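Local coordinates for triosephosphate isomerase (Toxoplasma gondii, PDB 5UPR), which probably catalyses, as a homodimer, the interconversion of D-glyceraldehyde 3-phosphate and dihydroxyacetone phosphate in glycolysis and gluconeogenesis, at residues S72-A77 and N117-K122; S229-L234 and I258-Q263. All coordinates share one frame; numbering follows the deposited sequence.

Contact 1: residues S72-A77 and N117-K122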
loop_
_atom_site.group_PDB
_atom_site.type_symbol
_atom_site.label_atom_id
_atom_site.label_comp_id
_atom_site.label_asym_id
_atom_site.label_seq_id
_atom_site.Cartn_x
_atom_site.Cartn_y
_atom_site.Cartn_z
ATOM N N SER A 72 -3.211 -6.374 0.188
ATOM C CA SER A 72 -3.145 -6.720 1.613
ATOM C C SER A 72 -1.792 -7.399 1.875
ATOM O O SER A 72 -1.333 -8.130 1.006
ATOM C CB SER A 72 -4.298 -7.710 1.813
ATOM O OG SER A 72 -4.458 -7.904 3.123
ATOM N N SER A 73 -1.124 -7.108 2.997
ATOM C CA SER A 73 0.248 -7.535 3.196
ATOM C C SER A 73 0.400 -9.087 3.369
ATOM O O SER A 73 -0.519 -9.804 3.841
ATOM C CB SER A 73 0.805 -6.823 4.418
ATOM O OG SER A 73 2.194 -7.062 4.547
ATOM N N THR A 74 1.587 -9.588 2.987
ATOM C CA THR A 74 2.039 -10.885 3.406
ATOM C C THR A 74 2.131 -11.001 4.935
ATOM O O THR A 74 2.113 -12.088 5.476
ATOM C CB THR A 74 3.441 -11.251 2.867
ATOM O OG1 THR A 74 4.380 -10.228 3.218
ATOM C CG2 THR A 74 3.413 -11.383 1.421
ATOM N N GLN A 75 2.294 -9.862 5.592
ATOM C CA GLN A 75 2.465 -9.807 7.061
ATOM C C GLN A 75 1.061 -9.726 7.643
ATOM O O GLN A 75 0.327 -8.762 7.370
ATOM C CB GLN A 75 3.313 -8.609 7.458
ATOM C CG GLN A 75 4.622 -8.532 6.674
ATOM C CD GLN A 75 5.448 -9.788 6.822
ATOM O OE1 GLN A 75 5.985 -10.020 7.897
ATOM N NE2 GLN A 75 5.550 -10.571 5.778
ATOM N N GLN A 76 0.681 -10.739 8.412
ATOM C CA GLN A 76 -0.709 -10.948 8.732
ATOM C C GLN A 76 -1.289 -10.014 9.787
ATOM O O GLN A 76 -2.434 -9.629 9.697
ATOM C CB GLN A 76 -0.902 -12.422 9.222
ATOM C CG GLN A 76 -2.334 -12.734 9.558
ATOM C CD GLN A 76 -2.590 -14.210 9.824
ATOM O OE1 GLN A 76 -2.011 -15.088 9.169
ATOM N NE2 GLN A 76 -3.510 -14.481 10.752
ATOM N N ALA A 77 -0.503 -9.647 10.780
ATOM C CA ALA A 77 -1.009 -9.006 11.998
ATOM C C ALA A 77 -0.415 -7.566 12.106
ATOM O O ALA A 77 -0.059 -7.013 11.111
ATOM C CB ALA A 77 -0.617 -9.835 13.198
ATOM N N ASN A 117 3.629 -16.145 -7.723
ATOM C CA ASN A 117 2.495 -16.993 -7.372
ATOM C C ASN A 117 2.518 -17.284 -5.892
ATOM O O ASN A 117 1.467 -17.270 -5.267
ATOM C CB ASN A 117 2.568 -18.330 -8.122
ATOM C CG ASN A 117 2.246 -18.178 -9.604
ATOM O OD1 ASN A 117 1.778 -17.123 -10.056
ATOM N ND2 ASN A 117 2.526 -19.254 -10.367
ATOM N N GLN A 118 3.705 -17.568 -5.355
ATOM C CA GLN A 118 3.863 -17.927 -3.935
ATOM C C GLN A 118 3.550 -16.762 -2.967
ATOM O O GLN A 118 2.909 -16.940 -1.952
ATOM C CB GLN A 118 5.301 -18.479 -3.672
ATOM C CG GLN A 118 5.513 -19.874 -4.359
ATOM C CD GLN A 118 5.514 -19.875 -5.924
ATOM O OE1 GLN A 118 6.000 -18.904 -6.614
ATOM N NE2 GLN A 118 4.966 -20.999 -6.518
ATOM N N VAL A 119 3.994 -15.557 -3.325
ATOM C CA VAL A 119 3.700 -14.350 -2.530
ATOM C C VAL A 119 2.218 -14.018 -2.525
ATOM O O VAL A 119 1.631 -13.724 -1.434
ATOM C CB VAL A 119 4.576 -13.166 -2.985
ATOM C CG1 VAL A 119 4.058 -11.842 -2.424
ATOM C CG2 VAL A 119 6.036 -13.421 -2.612
ATOM N N VAL A 120 1.583 -14.131 -3.700
ATOM C CA VAL A 120 0.127 -13.914 -3.760
ATOM C C VAL A 120 -0.574 -14.911 -2.838
ATOM O O VAL A 120 -1.502 -14.551 -2.083
ATOM C CB VAL A 120 -0.407 -13.997 -5.220
ATOM C CG1 VAL A 120 -1.940 -13.999 -5.218
ATOM C CG2 VAL A 120 0.180 -12.897 -6.106
ATOM N N ALA A 121 -0.150 -16.180 -2.923
ATOM C CA ALA A 121 -0.771 -17.215 -2.107
ATOM C C ALA A 121 -0.634 -16.916 -0.607
ATOM O O ALA A 121 -1.594 -17.123 0.184
ATOM C CB ALA A 121 -0.143 -18.543 -2.447
ATOM N N LYS A 122 0.571 -16.478 -0.196
ATOM C CA LYS A 122 0.782 -16.104 1.197
ATOM C C LYS A 122 -0.134 -14.956 1.620
ATOM O O LYS A 122 -0.695 -14.982 2.728
ATOM C CB LYS A 122 2.230 -15.717 1.427
ATOM C CG LYS A 122 2.617 -15.362 2.840
ATOM C CD LYS A 122 4.131 -15.201 2.976
ATOM C CE LYS A 122 4.466 -14.891 4.428
ATOM N NZ LYS A 122 4.593 -16.074 5.307
#
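Thr74 OG1 accepts a hydrogen bond from NE2 of the next residue, Gln75, at 2.8 Å and a nearly straight 168°, with the hydroxyl oxygen lying in the amide plane. The bond is consistent with, and would help hold, the rotation of the threonine, in which OG1 sits between the backbone N and the carbonyl carbon (chi1 54°) and CB and the methyl are left to meet the helix 117-122. That methyl, CG2, packs 3.9 Å from Val119 CG1, the two side chains meeting at a slant. Lys122 approaches from one helical turn further on. Its CG, CD and CE run alongside the threonine, CD coming to 4.0 Å from Thr74 CB, and CE rests against the carbonyl oxygen, 3.8 Å from Thr74 O; the chain is extended until chi4 (84°), where it bends and turns NZ aside. In the TIM barrel this loop follows strand 65-69 and belongs to the dimer interface, as in other triosephosphate isomerases. Thr74 packs on Phe109 of the second subunit, and Val119 and Lys122 both pack on Gly110 of that subunit. An ST turn shapes the backbone just here: Ser73 OG accepts from Gln75 N at 3.0 Å and is also hydrogen-bonded to Glu84. Beyond the turn, Gln76 OE1 bonds to ND2 of Asn129, the last residue of helix 117-129, and Gln76 NE2 to OE2 of Glu130 just after it.

Contact 2: residues S229-L234 and I258-Q263; sequences SNAKEL and IDAAKQ
Lys232 leaves helix 228-234 and lies over Ala260 of the neighbouring outer helix, 253-260, of the TIM barrel. Its CB stands 4.5 Å from Ala260 CB. CG, placed beside the backbone N by a chi1 of -74°, makes the closest apolar approach of this side chain, 3.7 Å from the same methyl. CD and CE then pass over Ala260 at a looser distance, and bends at chi3 and chi4 bring NZ back to 4.1 Å from Ala260 CA. Here the ammonium finds a water, to which it donates a weak bond at 3.3 Å. The water in turn donates to the backbone oxygens of Ala260, the last helical residue, and of Lys262, just past the helix; its bond to Ala260 O is very short, so that length is doubtful. Next to the lysine, the methyls of Ala231 and Ala260 meet at 3.5 Å, small side chains that let the helices come close. Ala231 also touches Phe243 of strand 242-245, so this packing continues inward to the barrel wall. After Ala260 the chain leaves the helix through an inverse gamma turn centred on Ala261, which packs on Val12 of strand 10-15. Past that turn Lys262 doubles back along its own segment, where its NZ forms a salt bridge with Asp259 OD1 at 2.7 Å, arriving on the anti side and 17° out of the carboxylate plane.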
loop_
_atom_site.group_PDB
_atom_site.type_symbol
_atom_site.label_atom_id
_atom_site.label_comp_id
_atom_site.label_asym_id
_atom_site.label_seq_id
_atom_site.Cartn_x
_atom_site.Cartn_y
_atom_site.Cartn_z
ATOM N N SER A 229 -21.440 -1.637 -22.724
ATOM C CA SER A 229 -21.828 -2.054 -24.067
ATOM C C SER A 229 -21.411 -3.503 -24.427
ATOM O O SER A 229 -21.942 -4.057 -25.386
ATOM C CB SER A 229 -21.239 -1.054 -25.082
ATOM O OG SER A 229 -19.811 -1.148 -25.096
ATOM N N ASN A 230 -20.484 -4.116 -23.682
ATOM C CA ASN A 230 -20.104 -5.535 -23.906
ATOM C C ASN A 230 -20.505 -6.544 -22.788
ATOM O O ASN A 230 -20.354 -7.775 -22.960
ATOM C CB ASN A 230 -18.614 -5.685 -24.297
ATOM C CG ASN A 230 -17.644 -5.272 -23.197
ATOM O OD1 ASN A 230 -17.901 -5.484 -22.010
ATOM N ND2 ASN A 230 -16.503 -4.643 -23.602
ATOM N N ALA A 231 -20.979 -6.047 -21.640
ATOM C CA ALA A 231 -21.195 -6.890 -20.457
ATOM C C ALA A 231 -22.338 -7.863 -20.572
ATOM O O ALA A 231 -22.228 -9.013 -20.140
ATOM C CB ALA A 231 -21.399 -5.994 -19.208
ATOM N N LYS A 232 -23.450 -7.431 -21.178
ATOM C CA LYS A 232 -24.595 -8.358 -21.295
ATOM C C LYS A 232 -24.251 -9.601 -22.091
ATOM O O LYS A 232 -24.587 -10.661 -21.694
ATOM C CB LYS A 232 -25.812 -7.682 -21.903
ATOM C CG LYS A 232 -26.499 -6.738 -20.952
ATOM C CD LYS A 232 -27.761 -6.161 -21.612
ATOM C CE LYS A 232 -28.862 -5.840 -20.600
ATOM N NZ LYS A 232 -28.996 -6.853 -19.482
ATOM N N GLU A 233 -23.557 -9.461 -23.209
ATOM C CA GLU A 233 -23.160 -10.612 -24.006
ATOM C C GLU A 233 -22.193 -11.510 -23.202
ATOM O O GLU A 233 -22.359 -12.733 -23.154
ATOM C CB GLU A 233 -22.518 -10.156 -25.315
ATOM C CG GLU A 233 -22.217 -11.290 -26.294
ATOM C CD GLU A 233 -21.244 -10.882 -27.414
ATOM O OE1 GLU A 233 -20.805 -9.712 -27.523
ATOM O OE2 GLU A 233 -20.926 -11.724 -28.244
ATOM N N LEU A 234 -21.228 -10.898 -22.540
ATOM C CA LEU A 234 -20.302 -11.677 -21.696
ATOM C C LEU A 234 -20.990 -12.517 -20.629
ATOM O O LEU A 234 -20.663 -13.690 -20.448
ATOM C CB LEU A 234 -19.248 -10.751 -21.062
ATOM C CG LEU A 234 -18.090 -10.364 -21.991
ATOM C CD1 LEU A 234 -17.424 -9.148 -21.389
ATOM C CD2 LEU A 234 -17.121 -11.510 -22.005
ATOM N N ILE A 258 -23.216 -3.172 -13.624
ATOM C CA ILE A 258 -23.953 -3.803 -12.531
ATOM C C ILE A 258 -25.289 -4.319 -13.034
ATOM O O ILE A 258 -25.658 -5.472 -12.794
ATOM C CB ILE A 258 -24.197 -2.827 -11.328
ATOM C CG1 ILE A 258 -22.887 -2.475 -10.626
ATOM C CG2 ILE A 258 -25.226 -3.392 -10.340
ATOM C CD1 ILE A 258 -22.976 -1.224 -9.748
ATOM N N ASP A 259 -26.001 -3.465 -13.755
ATOM C CA ASP A 259 -27.277 -3.860 -14.361
ATOM C C ASP A 259 -27.182 -5.066 -15.323
ATOM O O ASP A 259 -28.063 -5.852 -15.402
ATOM C CB ASP A 259 -27.884 -2.661 -15.048
ATOM C CG ASP A 259 -29.379 -2.803 -15.200
ATOM O OD1 ASP A 259 -30.100 -3.153 -14.214
ATOM O OD2 ASP A 259 -29.827 -2.562 -16.324
ATOM N N ALA A 260 -26.083 -5.197 -16.039
ATOM C CA ALA A 260 -25.844 -6.369 -16.911
ATOM C C ALA A 260 -25.650 -7.697 -16.180
ATOM O O ALA A 260 -25.930 -8.729 -16.746
ATOM C CB ALA A 260 -24.656 -6.137 -17.817
ATOM N N ALA A 261 -25.122 -7.667 -14.952
ATOM C CA ALA A 261 -24.918 -8.870 -14.159
ATOM C C ALA A 261 -26.224 -9.410 -13.415
ATOM O O ALA A 261 -26.199 -9.845 -12.293
ATOM C CB ALA A 261 -23.798 -8.640 -13.177
ATOM N N LYS A 262 -27.322 -9.476 -14.160
ATOM C CA LYS A 262 -28.624 -10.024 -13.758
ATOM C C LYS A 262 -29.153 -10.844 -14.920
ATOM O O LYS A 262 -28.956 -10.528 -16.120
ATOM C CB LYS A 262 -29.619 -8.920 -13.503
ATOM C CG LYS A 262 -29.161 -7.944 -12.454
ATOM C CD LYS A 262 -30.297 -7.054 -12.021
ATOM C CE LYS A 262 -30.442 -5.803 -12.856
ATOM N NZ LYS A 262 -30.408 -4.616 -11.937
ATOM N N GLN A 263 -29.833 -11.892 -14.550
ATOM C CA GLN A 263 -30.532 -12.683 -15.519
ATOM C C GLN A 263 -32.004 -12.378 -15.240
ATOM O O GLN A 263 -32.457 -12.483 -14.133
ATOM C CB GLN A 263 -30.175 -14.119 -15.288
ATOM C CG GLN A 263 -30.429 -15.060 -16.443
ATOM C CD GLN A 263 -30.075 -16.470 -16.024
ATOM O OE1 GLN A 263 -30.490 -17.482 -16.613
ATOM N NE2 GLN A 263 -29.344 -16.545 -14.943
HETATM O O HOH W 1 -27.543 -9.619 -18.429
#

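From the N terminus, this TIM-barrel part of the longer protein first builds strands 10-15, 42-47 and 65-69. Contact 1 then closes a loop of 39 intervening residues that includes strand 97-100, joining the loop after one strand to the helix that follows the next. Strands 133-138, 174-178 and 220-222 come before contact 2 opens; it closes a shorter loop, 23 residues around strand 242-245, between two successive outer helices. The loops follow in series, neither nested nor crossed. Contacts 1 and 2 lie on opposite sides of the chain's centre, their nearest atoms about 23 Å apart. Contact 1 faces the second subunit, whereas contact 2 is touched by no other chain of the dimer.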